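Local coordinates for serine-rich Repeat Adhesion Glycoprotein (Srr1) (Streptococcus agalactiae, PDB 4MBO) that binds fibrinogen as a serine-rich repeat adhesion glycoprotein of this streptococcus, at residues S162-T167 with Y308-S313; V169-R174 with S299-I304; G207-I212 with N276-T281. All blocks are in the same frame, centred on the assembly; numbering follows the deposited sequence.

Contact 1 of 3, residues S162-T167 with Y308-S313; sequences SVTEHT and YGSKYS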
# COMPACT_ATOMS: atom_id res chain seq x y z
N SER A 162 2.18 17.64 -5.50
CA SER A 162 2.68 18.98 -5.29
C SER A 162 2.77 19.58 -6.67
O SER A 162 3.27 18.94 -7.59
CB SER A 162 4.08 18.96 -4.69
OG SER A 162 4.06 18.51 -3.36
N VAL A 163 2.31 20.83 -6.82
CA VAL A 163 2.31 21.52 -8.10
C VAL A 163 2.79 22.97 -8.00
O VAL A 163 2.41 23.68 -7.08
CB VAL A 163 0.86 21.60 -8.64
CG1 VAL A 163 0.80 22.30 -10.00
CG2 VAL A 163 0.24 20.22 -8.73
N THR A 164 3.61 23.38 -8.95
CA THR A 164 4.04 24.77 -9.07
C THR A 164 3.68 25.19 -10.49
O THR A 164 4.02 24.50 -11.46
CB THR A 164 5.56 24.92 -8.86
OG1 THR A 164 5.88 24.63 -7.49
CG2 THR A 164 6.00 26.31 -9.20
N GLU A 165 2.93 26.29 -10.62
CA GLU A 165 2.52 26.78 -11.94
C GLU A 165 2.76 28.28 -11.99
O GLU A 165 1.91 29.08 -11.59
CB GLU A 165 1.04 26.44 -12.24
CG GLU A 165 0.52 26.94 -13.59
CD GLU A 165 1.13 26.27 -14.84
OE1 GLU A 165 1.63 25.13 -14.76
OE2 GLU A 165 1.05 26.88 -15.94
N HIS A 166 3.95 28.64 -12.44
CA HIS A 166 4.33 30.03 -12.64
C HIS A 166 4.79 30.22 -14.07
O HIS A 166 5.01 29.26 -14.83
CB HIS A 166 5.48 30.46 -11.71
CG HIS A 166 5.12 30.46 -10.26
ND1 HIS A 166 6.07 30.53 -9.27
CD2 HIS A 166 3.94 30.30 -9.63
CE1 HIS A 166 5.48 30.48 -8.09
NE2 HIS A 166 4.18 30.34 -8.28
N THR A 167 4.97 31.48 -14.46
CA THR A 167 5.40 31.76 -15.79
C THR A 167 6.71 31.07 -16.18
O THR A 167 6.83 30.51 -17.27
CB THR A 167 5.51 33.29 -15.98
OG1 THR A 167 4.23 33.87 -15.73
CG2 THR A 167 5.95 33.61 -17.36
N TYR A 308 14.05 25.77 -6.95
CA TYR A 308 12.73 26.02 -7.54
C TYR A 308 12.19 24.71 -8.12
O TYR A 308 12.96 23.80 -8.45
CB TYR A 308 12.74 27.15 -8.60
CG TYR A 308 13.93 27.10 -9.55
CD1 TYR A 308 13.91 26.33 -10.69
CD2 TYR A 308 15.07 27.84 -9.28
CE1 TYR A 308 14.99 26.29 -11.54
CE2 TYR A 308 16.16 27.82 -10.11
CZ TYR A 308 16.13 27.04 -11.25
OH TYR A 308 17.20 27.04 -12.13
N GLY A 309 10.87 24.67 -8.28
CA GLY A 309 10.19 23.51 -8.80
C GLY A 309 9.23 23.00 -7.77
O GLY A 309 8.56 23.78 -7.11
N SER A 310 9.17 21.68 -7.63
CA SER A 310 8.25 21.01 -6.70
C SER A 310 8.95 19.94 -5.87
O SER A 310 9.88 19.31 -6.34
CB SER A 310 7.13 20.31 -7.49
OG SER A 310 6.27 21.26 -8.09
N LYS A 311 8.43 19.71 -4.67
CA LYS A 311 8.97 18.70 -3.77
C LYS A 311 7.82 18.01 -3.04
O LYS A 311 6.85 18.66 -2.64
CB LYS A 311 9.93 19.33 -2.80
CG LYS A 311 10.53 18.42 -1.76
CD LYS A 311 11.59 19.18 -0.98
CE LYS A 311 12.06 18.43 0.22
NZ LYS A 311 12.98 19.26 1.05
N TYR A 312 7.92 16.70 -2.93
CA TYR A 312 6.92 15.91 -2.20
C TYR A 312 7.65 15.04 -1.20
O TYR A 312 8.70 14.50 -1.52
CB TYR A 312 6.10 15.08 -3.17
CG TYR A 312 4.85 14.46 -2.59
CD1 TYR A 312 4.92 13.30 -1.86
CD2 TYR A 312 3.59 15.06 -2.78
CE1 TYR A 312 3.80 12.71 -1.33
CE2 TYR A 312 2.46 14.48 -2.24
CZ TYR A 312 2.57 13.29 -1.52
OH TYR A 312 1.49 12.64 -0.97
N SER A 313 7.10 14.89 0.00
CA SER A 313 7.76 14.09 1.05
C SER A 313 6.89 12.95 1.50
O SER A 313 5.67 13.08 1.53
CB SER A 313 8.12 14.96 2.26
OG SER A 313 8.99 16.03 1.89
O HOH W 1 5.12 22.44 -5.84
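T164 donates a hydrogen bond from its hydroxyl to the main chain of G309, OG1 lying 2.8 Å from G309 O. The donor stands 50° above the carbonyl plane, with a C=O...OG1 angle of 130°. At chi1 -68° OG1 is anti to the carbonyl carbon of T164 and beside its backbone N, while CG2 is anti to that N and lies above the centre of the H166 ring. A water donates to the same hydroxyl, its oxygen 2.8 Å from T164 OG1, and is hydrogen-bonded also to S310 OG at 2.8 Å, bridging the two side chains. S310 places OG as T164 does OG1, beside the backbone N, and its hydroxyl is held further by T171 OG1. At the other end of the contact, S162 OG approaches K311 O at 2.9 Å and the edge of the Y312 ring, but this detail is doubtful, since all three residues are modelled in two conformers. Strands 162-165 and 309-313 run nearly antiparallel with their axes 6.2 Å apart. They belong to two different sheets, and the contact is made by side chains reaching side chains or carbonyls across the gap; in their own sheets, S162 and T164 pair through the backbone with V173 and T171 of strand 169-181, S310 and Y312 with V301 and S299 of strand 295-302.

Contact 2 of 3, residues V169-R174 with S299-I304; sequences VKTNVR and STVSDI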
# COMPACT_ATOMS: atom_id res chain seq x y z
N VAL A 169 8.44 28.57 -14.29
CA VAL A 169 8.57 27.25 -13.69
C VAL A 169 7.21 26.58 -13.58
O VAL A 169 6.30 27.09 -12.91
CB VAL A 169 9.22 27.37 -12.27
CG1 VAL A 169 9.09 26.09 -11.47
CG2 VAL A 169 10.66 27.84 -12.42
N LYS A 170 7.07 25.42 -14.23
CA LYS A 170 5.85 24.62 -14.16
C LYS A 170 6.33 23.20 -13.87
O LYS A 170 7.04 22.58 -14.69
CB LYS A 170 5.09 24.66 -15.48
CG LYS A 170 4.93 26.07 -16.01
CD LYS A 170 4.31 26.10 -17.41
CE LYS A 170 4.19 27.52 -17.95
NZ LYS A 170 3.31 28.37 -17.11
N THR A 171 5.97 22.70 -12.69
CA THR A 171 6.39 21.38 -12.28
C THR A 171 5.31 20.72 -11.44
O THR A 171 4.44 21.39 -10.90
CB THR A 171 7.70 21.42 -11.44
OG1 THR A 171 7.51 22.26 -10.30
CG2 THR A 171 8.88 21.97 -12.22
N ASN A 172 5.33 19.40 -11.37
CA ASN A 172 4.45 18.67 -10.47
C ASN A 172 5.04 17.29 -10.19
O ASN A 172 5.63 16.69 -11.05
CB ASN A 172 2.99 18.60 -10.92
CG ASN A 172 2.76 17.74 -12.15
OD1 ASN A 172 2.35 16.60 -12.03
ND2 ASN A 172 3.00 18.31 -13.34
N VAL A 173 4.86 16.80 -8.96
CA VAL A 173 5.48 15.56 -8.50
C VAL A 173 4.72 14.97 -7.32
O VAL A 173 4.03 15.69 -6.57
CB VAL A 173 6.97 15.85 -8.10
CG1 VAL A 173 7.02 16.66 -6.79
CG2 VAL A 173 7.82 14.59 -7.98
N ARG A 174 4.86 13.67 -7.15
CA ARG A 174 4.29 12.96 -5.99
C ARG A 174 5.11 11.72 -5.70
O ARG A 174 5.68 11.15 -6.62
CB ARG A 174 2.81 12.62 -6.22
CG ARG A 174 2.14 11.96 -5.03
CD ARG A 174 0.63 11.83 -5.22
NE ARG A 174 0.31 11.12 -6.46
CZ ARG A 174 -0.93 10.90 -6.89
NH1 ARG A 174 -1.97 11.30 -6.17
NH2 ARG A 174 -1.12 10.29 -8.06
N SER A 299 11.14 13.57 -2.85
CA SER A 299 11.44 13.62 -4.29
C SER A 299 11.13 14.98 -4.83
O SER A 299 10.19 15.64 -4.38
CB SER A 299 10.58 12.61 -5.06
OG SER A 299 10.81 11.30 -4.61
N THR A 300 11.86 15.38 -5.87
CA THR A 300 11.59 16.66 -6.49
C THR A 300 11.47 16.57 -8.00
O THR A 300 11.85 15.58 -8.61
CB THR A 300 12.75 17.67 -6.27
OG1 THR A 300 13.87 17.31 -7.10
CG2 THR A 300 13.16 17.78 -4.83
N VAL A 301 10.96 17.66 -8.57
CA VAL A 301 11.16 17.98 -9.97
C VAL A 301 11.69 19.43 -9.80
O VAL A 301 10.90 20.35 -9.43
CB VAL A 301 9.92 17.91 -10.83
CG1 VAL A 301 10.24 18.46 -12.21
CG2 VAL A 301 9.44 16.49 -10.96
N SER A 302 12.99 19.62 -9.98
CA SER A 302 13.61 20.90 -9.60
C SER A 302 14.91 21.09 -10.30
O SER A 302 15.30 20.28 -11.12
CB SER A 302 13.94 20.87 -8.08
OG SER A 302 14.94 19.86 -7.75
N ASP A 303 15.58 22.19 -9.99
CA ASP A 303 16.96 22.36 -10.40
C ASP A 303 17.82 21.46 -9.48
O ASP A 303 17.33 20.89 -8.48
CB ASP A 303 17.37 23.82 -10.29
CG ASP A 303 17.33 24.31 -8.87
OD1 ASP A 303 16.32 24.12 -8.19
OD2 ASP A 303 18.34 24.92 -8.44
N ILE A 304 19.10 21.31 -9.83
CA ILE A 304 19.96 20.41 -9.09
C ILE A 304 20.14 20.84 -7.62
O ILE A 304 20.35 19.99 -6.77
CB ILE A 304 21.28 20.25 -9.84
CG1 ILE A 304 21.93 18.92 -9.48
CG2 ILE A 304 22.19 21.46 -9.60
CD1 ILE A 304 23.11 18.54 -10.34
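V301 sits between T171 and V173 and meets each with a different methyl. Its CG1, anti to the backbone N (chi1 172°), approaches T171 CG2 at 3.8 Å, while CG2 reaches V173 CB at the same distance of 3.8 Å and also lies 3.8 Å from N172 O. The side chains of T171 and V173 run alongside that of V301, in the opposite sense. V173 carries the contact further along strand 295-302, to S299, its CG1 lying 4.1 Å from S299 O. The touching residues are all buried, and the contact across the two segments is apolar packing.

Polar groups are satisfied by the next shell. S299 OG is hydrogen-bonded to T191 OG1 and Y189 OH. On the far side of strand 299-302, T300 OG1 accepts from I212 N and donates to S302 OG at 2.8 Å, and S302 OG in turn donates to D303 O at 2.7 Å, a relay of two hydroxyls ending on the main-chain carbonyl of D303, just past the strand. N172 points away from V301, and its amide is fixed by N194 and E196. M200 and T211 pack on V301 from strands 186-202 and 210-215.

The axes of strands 169-174 and 299-302 run antiparallel (169°) 6.5 Å apart, yet the strands belong to different sheets. The two sheets come close together here, where strands 162-165 and 169-181 meet 309-316 and 295-302, with small threonine, valine and serine side chains between them, consistent with the β-sandwich domains of fibrinogen-binding adhesins.

Contact 3 of 3, residues G207-I212 with N276-T281; sequences GNLYTI and NSISST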
# COMPACT_ATOMS: atom_id res chain seq x y z
N GLY A 207 18.13 26.19 -16.52
CA GLY A 207 18.65 24.84 -16.69
C GLY A 207 17.64 23.73 -16.97
O GLY A 207 16.47 23.98 -17.31
N ASN A 208 18.13 22.49 -16.91
CA ASN A 208 17.26 21.35 -17.15
C ASN A 208 16.38 21.03 -15.95
O ASN A 208 16.67 21.42 -14.80
CB ASN A 208 18.09 20.08 -17.43
CG ASN A 208 18.75 20.05 -18.79
OD1 ASN A 208 18.49 20.90 -19.65
ND2 ASN A 208 19.56 19.04 -19.01
N LEU A 209 15.35 20.24 -16.22
CA LEU A 209 14.54 19.63 -15.17
C LEU A 209 15.33 18.42 -14.61
O LEU A 209 15.92 17.64 -15.37
CB LEU A 209 13.23 19.15 -15.74
CG LEU A 209 12.27 20.25 -16.20
CD1 LEU A 209 11.29 19.67 -17.24
CD2 LEU A 209 11.54 20.86 -15.02
N TYR A 210 15.36 18.32 -13.29
CA TYR A 210 15.99 17.22 -12.55
C TYR A 210 15.01 16.65 -11.54
O TYR A 210 14.05 17.31 -11.12
CB TYR A 210 17.24 17.67 -11.77
CG TYR A 210 18.42 18.12 -12.55
CD1 TYR A 210 18.47 19.42 -13.06
CD2 TYR A 210 19.53 17.30 -12.75
CE1 TYR A 210 19.56 19.87 -13.76
CE2 TYR A 210 20.63 17.75 -13.48
CZ TYR A 210 20.64 19.04 -13.97
OH TYR A 210 21.70 19.55 -14.69
N THR A 211 15.24 15.39 -11.18
CA THR A 211 14.57 14.77 -10.03
C THR A 211 15.63 14.36 -9.01
O THR A 211 16.57 13.66 -9.34
CB THR A 211 13.68 13.60 -10.41
OG1 THR A 211 12.49 14.11 -11.00
CG2 THR A 211 13.33 12.74 -9.20
N ILE A 212 15.49 14.90 -7.79
CA ILE A 212 16.35 14.56 -6.70
C ILE A 212 15.50 13.73 -5.71
O ILE A 212 14.35 14.09 -5.38
CB ILE A 212 16.85 15.79 -5.92
CG1 ILE A 212 17.40 16.89 -6.84
CG2 ILE A 212 17.85 15.34 -4.86
CD1 ILE A 212 18.38 16.44 -7.85
N ASN A 276 14.66 20.96 -20.65
CA ASN A 276 13.98 21.92 -19.81
C ASN A 276 12.43 21.86 -19.98
O ASN A 276 11.71 22.63 -19.36
CB ASN A 276 14.48 23.34 -20.10
CG ASN A 276 14.03 23.82 -21.46
OD1 ASN A 276 14.10 23.08 -22.43
ND2 ASN A 276 13.51 25.03 -21.51
N SER A 277 11.96 20.91 -20.78
CA SER A 277 10.54 20.77 -21.06
C SER A 277 10.12 19.32 -21.18
O SER A 277 10.78 18.53 -21.86
CB SER A 277 10.22 21.49 -22.38
OG SER A 277 8.83 21.45 -22.68
N ILE A 278 9.04 18.98 -20.48
CA ILE A 278 8.46 17.65 -20.55
C ILE A 278 7.01 17.90 -20.94
O ILE A 278 6.31 18.72 -20.32
CB ILE A 278 8.60 16.88 -19.23
CG1 ILE A 278 10.08 16.49 -19.02
CG2 ILE A 278 7.70 15.64 -19.22
CD1 ILE A 278 10.42 15.89 -17.68
N SER A 279 6.55 17.22 -21.98
CA SER A 279 5.20 17.46 -22.47
C SER A 279 4.12 16.90 -21.56
O SER A 279 4.36 16.02 -20.73
CB SER A 279 5.02 16.96 -23.90
OG SER A 279 5.06 15.55 -23.95
N SER A 280 2.91 17.37 -21.78
CA SER A 280 1.76 16.96 -20.95
C SER A 280 1.49 15.47 -21.02
O SER A 280 0.97 14.92 -20.05
CB SER A 280 0.50 17.73 -21.34
OG SER A 280 0.17 17.49 -22.69
N THR A 281 1.83 14.84 -22.14
CA THR A 281 1.59 13.41 -22.35
C THR A 281 2.73 12.51 -21.93
O THR A 281 2.67 11.28 -22.12
CB THR A 281 1.24 13.15 -23.83
OG1 THR A 281 2.23 13.76 -24.65
CG2 THR A 281 -0.10 13.76 -24.15
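L209 supplies the apolar part of the contact, pressing CD1 against I278 CG1 at 3.8 Å, with I278 CD1 3.9 Å from the same methyl. Its chi2 of 157° puts CD1 roughly anti to CA, extended toward strand 277-278. The methyl also lies against the N276-S277 peptide, L209 CD1 being 3.7 Å from N276 O and 3.8 Å from S277 N. Around this pair, F202 and V301 pack on L209, and M200 on I278, so both side chains are buried in the interior.

The chain arrangement explains why these residues meet. L209 is paired through its backbone with W273 and T275, next to strand 269-272; immediately after T275 the chain leaves that sheet, and strand 277-278 joins strand 186-202 of the other one. Both segments thus lie at connections between the two sheets of what is probably a β-sandwich, 202 to 210 and 272 to 277, and L209 and I278 pack together beside them.

Backbone and asparagine atoms approach without a hydrogen bond between the segments: N276 CB lies 3.5 Å from G207 O. The two asparagine side chains find their hydrogen bonds elsewhere: N208 ND2 with D272 OD1, and N276 ND2 with F202 O. At chi1 70° CG of N276 lies between its own backbone N and carbonyl carbon, and the amide beyond it turns to the carbonyl of F202.

Contacts 1 and 2 are neighbours, their centres 5 Å apart, and together join neighbouring strands 162-165 and 169-181 of one sheet to neighbouring strands 309-316 and 295-302 of the other. They are probably hydrogen-bonded to each other: S310 OG lies 2.7 Å from T171 OG1, and S310 N 2.8 Å from V301 O. Contact 3, centred 8 Å from contact 2 and 12 Å from contact 1, joins contact 2 through strand pairing, probably by hydrogen bonds, with S302 N 2.8 Å from Y210 O and T300 N 2.8 Å from I212 O. Bound MES, probably from the crystallisation liquor, comes within about 3 Å of the T164 side chain and about 4 Å of that of T300, while the N172 side chain is about 9 Å from a calcium ion.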